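Local coordinates for protein aryl acylamidase (bacterium CSBL00001, PDB 4YJ6) that probably hydrolyses the amide bond of N-acylated aromatic amines, as an aryl acylamidase of the amidase signature family, at residues 397-402 / 457-462; 188-193 / 429-434; 196-201 / 442-447. All coordinates share one frame; numbering follows the deposited sequence.

Contact 1. Residues 397-402 / 457-462; sequences APTLAC and GMLIIG
A397 and L459 form an antiparallel hydrogen-bonded pair, with A397 N to L459 O at 3.1 Å and L459 N to A397 O at 2.7 Å, and P398 next to it faces M458 as a non-hydrogen-bonded pair. The chain of 397-402 then leaves the sheet, but T399 N still reaches G457 O at 3.0 Å in an almost straight bond (173° at the hydrogen). G457 O also accepts from a water 2.8 Å away, and that water takes the L400 N-H at 3.0 Å. One carbonyl thus holds the departing chain both directly and through water.

Strand 394-398 is paired here with strand 454-462 inside the large mixed sheet of the amidase signature fold, and 443-451 lies on the other side of 454-462. T399 OG1 stands beside its own backbone N, anti to the carbonyl carbon (chi1 -52°), and comes within 3.2 Å of M458 C; its polar partner is S445 of strand 443-451. A397 and L459 put their side chains on the same face of the sheet, where both touch Y277. The selenomethionine M458 leads away from that pairing, although its CG passes 3.4 Å from A397 O; farther along, M458 packs on I290 and F297 of helix 284-299, and P398 meets I290 as well.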
ATOM      1  N   ALA A 397       3.158   8.122 -14.660  1.00 12.10           N
ATOM      2  CA  ALA A 397       3.271   9.380 -13.912  1.00 12.06           C
ATOM      3  C   ALA A 397       4.235   9.125 -12.772  1.00 12.94           C
ATOM      4  O   ALA A 397       4.533   7.982 -12.482  1.00 12.38           O
ATOM      5  CB  ALA A 397       1.867   9.821 -13.372  1.00 13.00           C
ATOM      6  N   PRO A 398       4.748  10.180 -12.116  1.00 11.33           N
ATOM      7  CA  PRO A 398       5.468   9.922 -10.869  1.00 11.46           C
ATOM      8  C   PRO A 398       4.452   9.438  -9.842  1.00 12.24           C
ATOM      9  O   PRO A 398       3.326   9.929  -9.829  1.00 12.32           O
ATOM     10  CB  PRO A 398       6.009  11.307 -10.437  1.00 11.70           C
ATOM     11  CG  PRO A 398       5.783  12.235 -11.667  1.00 11.56           C
ATOM     12  CD  PRO A 398       4.579  11.623 -12.388  1.00 13.89           C
ATOM     13  N   THR A 399       4.834   8.515  -8.970  1.00 12.69           N
ATOM     14  CA  THR A 399       3.896   8.097  -7.920  1.00  9.95           C
ATOM     15  C   THR A 399       3.557   9.267  -7.003  1.00 12.53           C
ATOM     16  O   THR A 399       2.403   9.445  -6.632  1.00 10.97           O
ATOM     17  CB  THR A 399       4.523   6.965  -7.097  1.00 11.23           C
ATOM     18  OG1 THR A 399       4.953   5.962  -8.016  1.00 10.51           O
ATOM     19  CG2 THR A 399       3.527   6.370  -6.061  1.00 11.38           C
ATOM     20  N   LEU A 400       4.585  10.056  -6.648  1.00 11.94           N
ATOM     21  CA  LEU A 400       4.462  11.095  -5.651  1.00 11.33           C
ATOM     22  C   LEU A 400       5.104  12.395  -6.121  1.00 11.50           C
ATOM     23  O   LEU A 400       5.997  12.381  -6.964  1.00 12.72           O
ATOM     24  CB  LEU A 400       5.193  10.703  -4.370  1.00 11.74           C
ATOM     25  CG  LEU A 400       4.734   9.374  -3.790  1.00 10.99           C
ATOM     26  CD1 LEU A 400       5.623   9.008  -2.608  1.00 10.95           C
ATOM     27  CD2 LEU A 400       3.275   9.534  -3.363  1.00 11.77           C
ATOM     28  N   ALA A 401       4.656  13.496  -5.528  1.00 13.64           N
ATOM     29  CA  ALA A 401       5.147  14.832  -5.930  1.00 12.56           C
ATOM     30  C   ALA A 401       6.431  15.246  -5.203  1.00 17.04           C
ATOM     31  O   ALA A 401       7.012  16.286  -5.558  1.00 14.67           O
ATOM     32  CB  ALA A 401       4.082  15.857  -5.662  1.00 12.97           C
ATOM     33  N   CYS A 402       6.845  14.492  -4.188  1.00 13.89           N
ATOM     34  CA  CYS A 402       8.035  14.866  -3.405  1.00 14.56           C
ATOM     35  C   CYS A 402       8.770  13.651  -2.853  1.00 18.07           C
ATOM     36  O   CYS A 402       8.233  12.535  -2.804  1.00 15.19           O
ATOM     37  CB  CYS A 402       7.656  15.793  -2.243  1.00 13.81           C
ATOM     38  SG  CYS A 402       6.465  15.059  -1.047  1.00 16.60           S
ATOM     39  N   GLY A 457       9.358   6.684  -6.922  1.00 14.20           N
ATOM     40  CA  GLY A 457       8.619   5.755  -7.743  1.00 11.69           C
ATOM     41  C   GLY A 457       7.937   6.330  -8.971  1.00 12.67           C
ATOM     42  O   GLY A 457       7.617   7.528  -9.045  1.00 12.31           O
HETATM   43  N   MSE A 458       7.726   5.455  -9.951  1.00 11.68           N
HETATM   44  CA  MSE A 458       6.869   5.787 -11.083  1.00 10.15           C
HETATM   45  C   MSE A 458       5.586   4.965 -11.024  1.00 14.42           C
HETATM   46  O   MSE A 458       5.629   3.774 -10.734  1.00 12.73           O
HETATM   47  CB  MSE A 458       7.585   5.455 -12.380  1.00 14.00           C
HETATM   48  CG  MSE A 458       6.626   5.447 -13.528  1.00 15.98           C
HETATM   49 SE   MSE A 458       7.718   5.321 -15.146  1.00 44.07          SE
HETATM   50  CE  MSE A 458       8.150   3.475 -15.028  1.00 21.37           C
ATOM     51  N   LEU A 459       4.442   5.613 -11.252  1.00 11.27           N
ATOM     52  CA  LEU A 459       3.163   4.896 -11.220  1.00  9.74           C
ATOM     53  C   LEU A 459       2.809   4.461 -12.626  1.00 11.19           C
ATOM     54  O   LEU A 459       2.874   5.249 -13.569  1.00 12.13           O
ATOM     55  CB  LEU A 459       2.065   5.827 -10.701  1.00 10.08           C
ATOM     56  CG  LEU A 459       0.771   5.075 -10.323  1.00 10.31           C
ATOM     57  CD1 LEU A 459       1.067   4.197  -9.082  1.00  9.23           C
ATOM     58  CD2 LEU A 459      -0.349   6.068 -10.002  1.00  9.27           C
ATOM     59  N   ILE A 460       2.475   3.184 -12.769  1.00  8.90           N
ATOM     60  CA  ILE A 460       1.944   2.659 -14.005  1.00  9.04           C
ATOM     61  C   ILE A 460       0.457   2.417 -13.804  1.00 11.81           C
ATOM     62  O   ILE A 460       0.074   1.641 -12.917  1.00 10.19           O
ATOM     63  CB  ILE A 460       2.629   1.310 -14.324  1.00  9.81           C
ATOM     64  CG1 ILE A 460       4.153   1.505 -14.443  1.00 14.26           C
ATOM     65  CG2 ILE A 460       2.007   0.631 -15.587  1.00 10.91           C
ATOM     66  CD1 ILE A 460       4.937   0.199 -14.753  1.00 12.78           C
ATOM     67  N   ILE A 461      -0.378   3.079 -14.602  1.00  8.59           N
ATOM     68  CA  ILE A 461      -1.827   2.935 -14.463  1.00 10.38           C
ATOM     69  C   ILE A 461      -2.394   2.195 -15.676  1.00  9.96           C
ATOM     70  O   ILE A 461      -2.044   2.530 -16.833  1.00  9.71           O
ATOM     71  CB  ILE A 461      -2.503   4.339 -14.369  1.00 10.64           C
ATOM     72  CG1 ILE A 461      -1.850   5.197 -13.265  1.00 12.13           C
ATOM     73  CG2 ILE A 461      -4.034   4.178 -14.135  1.00  8.48           C
ATOM     74  CD1 ILE A 461      -2.465   6.665 -13.150  1.00 13.12           C
ATOM     75  N   GLY A 462      -3.271   1.205 -15.440  1.00  9.87           N
ATOM     76  CA  GLY A 462      -3.966   0.558 -16.540  1.00 10.05           C
ATOM     77  C   GLY A 462      -5.405   0.988 -16.644  1.00  9.05           C
ATOM     78  O   GLY A 462      -5.935   1.671 -15.760  1.00  9.01           O
TER
HETATM   79  O   HOH W   1       7.473   9.813  -7.484  1.00 13.13           O

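Contact 2. Residues 188-193 / 429-434; sequences IRIPAA and GWCMTY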
ATOM      1  N   ILE A 188      -0.892   1.724  -0.577  1.00 10.42           N
ATOM      2  CA  ILE A 188      -0.044   0.600  -0.977  1.00 10.46           C
ATOM      3  C   ILE A 188       1.174   1.151  -1.724  1.00 10.61           C
ATOM      4  O   ILE A 188       2.275   0.584  -1.682  1.00 11.29           O
ATOM      5  CB  ILE A 188      -0.835  -0.329  -1.921  1.00  9.06           C
ATOM      6  CG1 ILE A 188      -1.857  -1.135  -1.101  1.00  9.92           C
ATOM      7  CG2 ILE A 188       0.089  -1.302  -2.687  1.00 11.89           C
ATOM      8  CD1 ILE A 188      -2.980  -1.672  -1.994  1.00 10.38           C
ATOM      9  N   ARG A 189       0.954   2.259  -2.427  1.00  8.87           N
ATOM     10  CA  ARG A 189       1.880   2.759  -3.426  1.00 10.03           C
ATOM     11  C   ARG A 189       2.812   3.842  -2.876  1.00  9.77           C
ATOM     12  O   ARG A 189       3.977   3.927  -3.279  1.00 11.72           O
ATOM     13  CB  ARG A 189       1.058   3.337  -4.618  1.00  8.27           C
ATOM     14  CG  ARG A 189       0.232   2.225  -5.312  1.00  9.24           C
ATOM     15  CD  ARG A 189      -0.858   2.795  -6.235  1.00  7.87           C
ATOM     16  NE  ARG A 189      -1.980   3.299  -5.444  1.00  9.64           N
ATOM     17  CZ  ARG A 189      -2.833   4.233  -5.895  1.00 10.41           C
ATOM     18  NH1 ARG A 189      -2.636   4.822  -7.086  1.00 10.46           N
ATOM     19  NH2 ARG A 189      -3.852   4.601  -5.150  1.00 10.06           N
ATOM     20  N   ILE A 190       2.281   4.689  -2.004  1.00 10.27           N
ATOM     21  CA  ILE A 190       3.044   5.817  -1.426  1.00 10.03           C
ATOM     22  C   ILE A 190       4.320   5.329  -0.713  1.00 11.80           C
ATOM     23  O   ILE A 190       5.425   5.736  -1.073  1.00 11.90           O
ATOM     24  CB  ILE A 190       2.171   6.602  -0.441  1.00 12.07           C
ATOM     25  CG1 ILE A 190       1.022   7.304  -1.183  1.00 11.43           C
ATOM     26  CG2 ILE A 190       2.994   7.651   0.312  1.00 13.07           C
ATOM     27  CD1 ILE A 190      -0.155   7.627  -0.253  1.00 12.53           C
ATOM     28  N   PRO A 191       4.188   4.390   0.241  1.00 10.49           N
ATOM     29  CA  PRO A 191       5.416   3.977   0.924  1.00 10.03           C
ATOM     30  C   PRO A 191       6.282   3.100   0.052  1.00 10.45           C
ATOM     31  O   PRO A 191       7.505   3.065   0.278  1.00 12.48           O
ATOM     32  CB  PRO A 191       4.888   3.222   2.164  1.00 12.23           C
ATOM     33  CG  PRO A 191       3.541   2.697   1.712  1.00 12.78           C
ATOM     34  CD  PRO A 191       2.986   3.807   0.854  1.00 10.29           C
ATOM     35  N   ALA A 192       5.693   2.381  -0.915  1.00 10.30           N
ATOM     36  CA  ALA A 192       6.522   1.632  -1.857  1.00 10.13           C
ATOM     37  C   ALA A 192       7.473   2.605  -2.603  1.00 11.72           C
ATOM     38  O   ALA A 192       8.677   2.346  -2.729  1.00 11.50           O
ATOM     39  CB  ALA A 192       5.633   0.891  -2.868  1.00 11.57           C
ATOM     40  N   ALA A 193       6.905   3.713  -3.095  1.00 10.21           N
ATOM     41  CA  ALA A 193       7.674   4.719  -3.858  1.00 10.95           C
ATOM     42  C   ALA A 193       8.849   5.226  -3.015  1.00 12.08           C
ATOM     43  O   ALA A 193       9.971   5.370  -3.512  1.00 13.77           O
ATOM     44  CB  ALA A 193       6.760   5.892  -4.238  1.00 11.13           C
ATOM     45  N   GLY A 429      -1.904  15.798  -0.024  1.00 13.77           N
ATOM     46  CA  GLY A 429      -1.931  16.554  -1.286  1.00 13.35           C
ATOM     47  C   GLY A 429      -0.886  16.172  -2.315  1.00 13.93           C
ATOM     48  O   GLY A 429      -1.122  16.322  -3.535  1.00 14.63           O
ATOM     49  N   TRP A 430       0.294  15.766  -1.827  1.00 12.18           N
ATOM     50  CA  TRP A 430       1.405  15.369  -2.692  1.00 13.77           C
ATOM     51  C   TRP A 430       1.309  13.873  -3.089  1.00 13.58           C
ATOM     52  O   TRP A 430       2.144  13.356  -3.842  1.00 13.50           O
ATOM     53  CB  TRP A 430       2.738  15.639  -1.946  1.00 15.91           C
ATOM     54  CG  TRP A 430       2.663  15.126  -0.509  1.00 15.62           C
ATOM     55  CD1 TRP A 430       2.147  15.782   0.569  1.00 15.51           C
ATOM     56  CD2 TRP A 430       3.060  13.829  -0.036  1.00 13.03           C
ATOM     57  NE1 TRP A 430       2.194  14.969   1.687  1.00 14.50           N
ATOM     58  CE2 TRP A 430       2.776  13.778   1.339  1.00 14.55           C
ATOM     59  CE3 TRP A 430       3.659  12.718  -0.644  1.00 13.58           C
ATOM     60  CZ2 TRP A 430       3.029  12.625   2.124  1.00 15.10           C
ATOM     61  CZ3 TRP A 430       3.928  11.593   0.124  1.00 14.98           C
ATOM     62  CH2 TRP A 430       3.630  11.564   1.493  1.00 15.03           C
ATOM     63  N   CYS A 431       0.300  13.175  -2.569  1.00 12.49           N
ATOM     64  CA  CYS A 431       0.128  11.756  -2.893  1.00 12.43           C
ATOM     65  C   CYS A 431      -0.768  11.643  -4.128  1.00 11.77           C
ATOM     66  O   CYS A 431      -1.973  11.358  -4.000  1.00 13.60           O
ATOM     67  CB  CYS A 431      -0.520  10.995  -1.718  1.00 12.28           C
ATOM     68  SG  CYS A 431       0.391  11.232  -0.148  1.00 13.44           S
HETATM   69  N   MSE A 432      -0.176  11.843  -5.308  1.00 11.04           N
HETATM   70  CA  MSE A 432      -0.923  11.943  -6.565  1.00 10.30           C
HETATM   71  C   MSE A 432      -1.660  10.662  -6.907  1.00 13.29           C
HETATM   72  O   MSE A 432      -2.582  10.675  -7.711  1.00 11.71           O
HETATM   73  CB  MSE A 432       0.040  12.361  -7.671  1.00 10.83           C
HETATM   74  CG  MSE A 432       0.709  13.634  -7.260  1.00 10.73           C
HETATM   75 SE   MSE A 432       1.627  14.305  -8.838  1.00 30.84          SE
HETATM   76  CE  MSE A 432       3.155  13.118  -8.908  1.00 13.25           C
ATOM     77  N   THR A 433      -1.221   9.576  -6.267  1.00 10.95           N
ATOM     78  CA  THR A 433      -1.924   8.284  -6.262  1.00 10.30           C
ATOM     79  C   THR A 433      -3.427   8.368  -5.980  1.00 11.28           C
ATOM     80  O   THR A 433      -4.177   7.466  -6.405  1.00  9.83           O
ATOM     81  CB  THR A 433      -1.332   7.424  -5.119  1.00 10.48           C
ATOM     82  OG1 THR A 433      -1.154   8.231  -3.946  1.00 11.22           O
ATOM     83  CG2 THR A 433       0.053   6.949  -5.526  1.00 11.51           C
ATOM     84  N   TYR A 434      -3.886   9.389  -5.241  1.00  9.92           N
ATOM     85  CA  TYR A 434      -5.295   9.355  -4.820  1.00  9.31           C
ATOM     86  C   TYR A 434      -6.246   9.431  -6.020  1.00  9.98           C
ATOM     87  O   TYR A 434      -7.444   9.109  -5.860  1.00  9.37           O
ATOM     88  CB  TYR A 434      -5.663  10.423  -3.758  1.00  9.08           C
ATOM     89  CG  TYR A 434      -5.584  11.885  -4.196  1.00  9.96           C
ATOM     90  CD1 TYR A 434      -6.481  12.409  -5.138  1.00  9.27           C
ATOM     91  CD2 TYR A 434      -4.661  12.747  -3.611  1.00 11.27           C
ATOM     92  CE1 TYR A 434      -6.412  13.756  -5.526  1.00 12.63           C
ATOM     93  CE2 TYR A 434      -4.583  14.080  -3.983  1.00 13.11           C
ATOM     94  CZ  TYR A 434      -5.458  14.580  -4.937  1.00 12.91           C
ATOM     95  OH  TYR A 434      -5.385  15.919  -5.303  1.00 12.01           O
TER
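R189 slides past T433 in the opposite direction and directs two N-H groups at its carbonyl: NH1 and NH2 each lie 3.1 Å from T433 O, and both bonds are weak, bent to little more than 130° at the hydrogen. T433 CB lies over one face of the guanidinium, toward its rim. NH2 has its stronger partner in D183, through a salt bridge, while T433 O also accepts from the hydroxyl of T436. The T433 hydroxyl bonds to G185 O, and on the way OG1 passes 3.6 Å from I190 CG1.

The rest of the contact is apolar. I190 CD1 touches C431 SG at 3.6 Å, and its CG2 branch reaches W430 CZ3 at 4.1 Å, the two side chains crossing at about a right angle. W430 NE1 is satisfied by P426 O. The 429-434 chain is folded by a type I turn from C431 to Y434, closed by Y434 N to C431 O at 3.0 Å. I188 and R189 belong to the Gly-Ser-Ile-Arg sequence characteristic of amidase signature enzymes. D183 probably balances the buried arginine charge, and the two bent bonds to the T433 carbonyl would chiefly help to hold the guanidinium in place.

Contact 3. Residues 196-201 / 442-447; sequences NTYGFQ and PSASVP
The torsions of Q201 and S443 bring their polar ends together: Q201 CG is anti to the backbone N (chi1 171°), a bend at chi2 (-108°) turns CD aside, and S443 OG sits between its own N and carbonyl carbon (chi1 67°). S443 OG donates to Q201 OE1 at 2.7 Å from above the amide plane. OE1 is also hydrogen-bonded to the T436 hydroxyl, and NE2 to H441 O. An alanine at Q201 would probably leave the S443 and T436 hydroxyls without this acceptor and H441 O without its amide donor.

Four backbone bonds join the antiparallel strands. G199 N to S445 O (3.2 Å) and S445 N to G199 O (2.9 Å) form one pair; Q201 N to S443 O (2.8 Å) and S443 N to Q201 O (2.9 Å) the other. Between them F200 and A444 share the opposite face from Q201 and S443, where both touch V470 of helix 467-480. V446 CG1 lies in the Y198 ring plane, 3.5 Å from CE1 at the edge, while Y198 OH approaches A444 CB at 3.4 Å and is hydrogen-bonded to the S474 hydroxyl. A water that donates to T197 O is also hydrogen-bonded to S445 OG. N196, just after helix 190-195 in its Schellman motif, lays OD1 3.3 Å from P447 CB. The pairing belongs to the helix-flanked mixed sheet at the core of the amidase signature fold.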
ATOM      1  N   ASN A 196      11.745   2.035  -2.469  1.00 11.08           N
ATOM      2  CA  ASN A 196      12.319   1.194  -3.529  1.00 12.38           C
ATOM      3  C   ASN A 196      11.637  -0.168  -3.550  1.00 13.07           C
ATOM      4  O   ASN A 196      12.272  -1.158  -3.855  1.00 12.41           O
ATOM      5  CB  ASN A 196      13.862   0.990  -3.333  1.00 13.40           C
ATOM      6  CG  ASN A 196      14.556   0.528  -4.585  1.00 12.42           C
ATOM      7  OD1 ASN A 196      14.525   1.225  -5.597  1.00 14.15           O
ATOM      8  ND2 ASN A 196      15.219  -0.627  -4.524  1.00 13.91           N
ATOM      9  N   THR A 197      10.345  -0.214  -3.214  1.00 11.69           N
ATOM     10  CA  THR A 197       9.607  -1.463  -3.330  1.00 12.80           C
ATOM     11  C   THR A 197       8.459  -1.341  -4.325  1.00 12.72           C
ATOM     12  O   THR A 197       8.124  -0.247  -4.784  1.00 10.12           O
ATOM     13  CB  THR A 197       9.119  -1.937  -1.966  1.00 11.70           C
ATOM     14  OG1 THR A 197       8.440  -0.870  -1.289  1.00 11.42           O
ATOM     15  CG2 THR A 197      10.339  -2.386  -1.104  1.00 13.29           C
ATOM     16  N   TYR A 198       7.927  -2.495  -4.721  1.00 11.02           N
ATOM     17  CA  TYR A 198       6.863  -2.530  -5.719  1.00 11.82           C
ATOM     18  C   TYR A 198       5.524  -2.626  -5.011  1.00 11.15           C
ATOM     19  O   TYR A 198       5.292  -3.555  -4.227  1.00 11.37           O
ATOM     20  CB  TYR A 198       7.101  -3.732  -6.605  1.00 10.08           C
ATOM     21  CG  TYR A 198       6.063  -3.902  -7.708  1.00 10.85           C
ATOM     22  CD1 TYR A 198       6.026  -3.021  -8.798  1.00 10.15           C
ATOM     23  CD2 TYR A 198       5.134  -4.938  -7.665  1.00 11.83           C
ATOM     24  CE1 TYR A 198       5.106  -3.190  -9.816  1.00 10.34           C
ATOM     25  CE2 TYR A 198       4.194  -5.105  -8.668  1.00 10.42           C
ATOM     26  CZ  TYR A 198       4.180  -4.229  -9.735  1.00 12.29           C
ATOM     27  OH  TYR A 198       3.262  -4.400 -10.720  1.00 11.36           O
ATOM     28  N   GLY A 199       4.631  -1.675  -5.271  1.00 11.05           N
ATOM     29  CA  GLY A 199       3.354  -1.650  -4.576  1.00 10.41           C
ATOM     30  C   GLY A 199       2.253  -1.819  -5.596  1.00 11.39           C
ATOM     31  O   GLY A 199       2.118  -0.965  -6.479  1.00 10.46           O
ATOM     32  N   PHE A 200       1.440  -2.877  -5.462  1.00  9.75           N
ATOM     33  CA  PHE A 200       0.410  -3.175  -6.466  1.00  8.87           C
ATOM     34  C   PHE A 200      -0.994  -2.866  -5.931  1.00  8.43           C
ATOM     35  O   PHE A 200      -1.445  -3.535  -4.981  1.00  9.24           O
ATOM     36  CB  PHE A 200       0.449  -4.656  -6.915  1.00  9.95           C
ATOM     37  CG  PHE A 200      -0.392  -4.899  -8.141  1.00 10.92           C
ATOM     38  CD1 PHE A 200       0.163  -4.735  -9.404  1.00 10.36           C
ATOM     39  CD2 PHE A 200      -1.727  -5.230  -8.037  1.00 10.65           C
ATOM     40  CE1 PHE A 200      -0.600  -4.916 -10.556  1.00 12.13           C
ATOM     41  CE2 PHE A 200      -2.505  -5.419  -9.177  1.00 11.98           C
ATOM     42  CZ  PHE A 200      -1.939  -5.239 -10.440  1.00 10.06           C
ATOM     43  N   GLN A 201      -1.666  -1.880  -6.539  1.00  8.05           N
ATOM     44  CA  GLN A 201      -3.033  -1.473  -6.163  1.00  9.81           C
ATOM     45  C   GLN A 201      -4.000  -2.027  -7.226  1.00  8.99           C
ATOM     46  O   GLN A 201      -4.042  -1.532  -8.362  1.00  9.33           O
ATOM     47  CB  GLN A 201      -3.131   0.070  -6.049  1.00 10.08           C
ATOM     48  CG  GLN A 201      -4.595   0.600  -5.868  1.00 10.05           C
ATOM     49  CD  GLN A 201      -5.068   1.277  -7.131  1.00  9.22           C
ATOM     50  OE1 GLN A 201      -4.424   2.225  -7.600  1.00 10.57           O
ATOM     51  NE2 GLN A 201      -6.162   0.793  -7.713  1.00  9.51           N
ATOM     52  N   PRO A 442      -6.564   0.108 -11.877  1.00  9.09           N
ATOM     53  CA  PRO A 442      -5.427  -0.561 -11.243  1.00  9.65           C
ATOM     54  C   PRO A 442      -4.130   0.256 -11.475  1.00  9.13           C
ATOM     55  O   PRO A 442      -3.999   0.830 -12.551  1.00  9.65           O
ATOM     56  CB  PRO A 442      -5.342  -1.882 -12.008  1.00 10.37           C
ATOM     57  CG  PRO A 442      -5.861  -1.551 -13.438  1.00  9.70           C
ATOM     58  CD  PRO A 442      -7.021  -0.577 -13.111  1.00  8.37           C
ATOM     59  N   SER A 443      -3.200   0.268 -10.524  1.00  8.93           N
ATOM     60  CA  SER A 443      -1.929   0.926 -10.756  1.00 10.39           C
ATOM     61  C   SER A 443      -0.875   0.310  -9.847  1.00 10.19           C
ATOM     62  O   SER A 443      -1.208  -0.289  -8.826  1.00 10.34           O
ATOM     63  CB  SER A 443      -2.038   2.445 -10.493  1.00 11.21           C
ATOM     64  OG  SER A 443      -2.270   2.738  -9.116  1.00 10.15           O
ATOM     65  N   ALA A 444       0.391   0.477 -10.212  1.00  9.74           N
ATOM     66  CA  ALA A 444       1.454  -0.028  -9.349  1.00  9.25           C
ATOM     67  C   ALA A 444       2.573   0.991  -9.321  1.00 10.90           C
ATOM     68  O   ALA A 444       2.865   1.611 -10.330  1.00 11.51           O
ATOM     69  CB  ALA A 444       1.972  -1.378  -9.873  1.00  9.99           C
ATOM     70  N   SER A 445       3.189   1.153  -8.159  1.00 11.58           N
ATOM     71  CA  SER A 445       4.384   1.979  -8.066  1.00 11.26           C
ATOM     72  C   SER A 445       5.610   1.094  -8.325  1.00 12.65           C
ATOM     73  O   SER A 445       5.835   0.129  -7.599  1.00 11.34           O
ATOM     74  CB  SER A 445       4.502   2.655  -6.709  1.00 12.88           C
ATOM     75  OG  SER A 445       5.662   3.506  -6.710  1.00 12.58           O
ATOM     76  N   VAL A 446       6.391   1.448  -9.350  1.00 10.72           N
ATOM     77  CA  VAL A 446       7.654   0.773  -9.661  1.00 12.01           C
ATOM     78  C   VAL A 446       8.854   1.655  -9.279  1.00 11.83           C
ATOM     79  O   VAL A 446       8.893   2.841  -9.602  1.00 11.79           O
ATOM     80  CB  VAL A 446       7.803   0.381 -11.175  1.00 13.45           C
ATOM     81  CG1 VAL A 446       6.760  -0.670 -11.546  1.00 17.65           C
ATOM     82  CG2 VAL A 446       7.659   1.586 -12.129  1.00 15.67           C
ATOM     83  N   PRO A 447       9.855   1.069  -8.631  1.00 10.09           N
ATOM     84  CA  PRO A 447      11.024   1.871  -8.252  1.00 10.20           C
ATOM     85  C   PRO A 447      11.693   2.418  -9.496  1.00 12.96           C
ATOM     86  O   PRO A 447      12.028   1.647 -10.392  1.00 13.39           O
ATOM     87  CB  PRO A 447      11.933   0.827  -7.553  1.00 11.81           C
ATOM     88  CG  PRO A 447      10.913  -0.135  -6.890  1.00 12.26           C
ATOM     89  CD  PRO A 447       9.800  -0.236  -7.927  1.00 12.05           C
TER
HETATM   90  O   HOH W   2       8.074   2.288  -6.210  1.00 10.33           O

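How the contacts relate
Contacts 1 and 3 lie in one sheet, their centres about 8 Å apart, joined by V446 N to M458 O at 2.8 Å and by the hydroxyl pair T399 OG1 and S445 OG (2.9 Å). Contact 2, about 8 Å from contact 1 and 10 Å from contact 3 between centres, meets contact 1 through A401 N to W430 O at 3.0 Å. Helix 190-195 leads, through N196-T197, to strand 198-201, and R189 CZ packs 3.1 Å from Q201 OE1. The Gly-Ser-Ile-Arg sequence carries part of the Ser-cisSer-Lys triad in amidase signature enzymes, so contact 2 probably borders the active site. A phosphate ion, probably from the crystallisation liquor, lies about 5 Å from the I190 side chain.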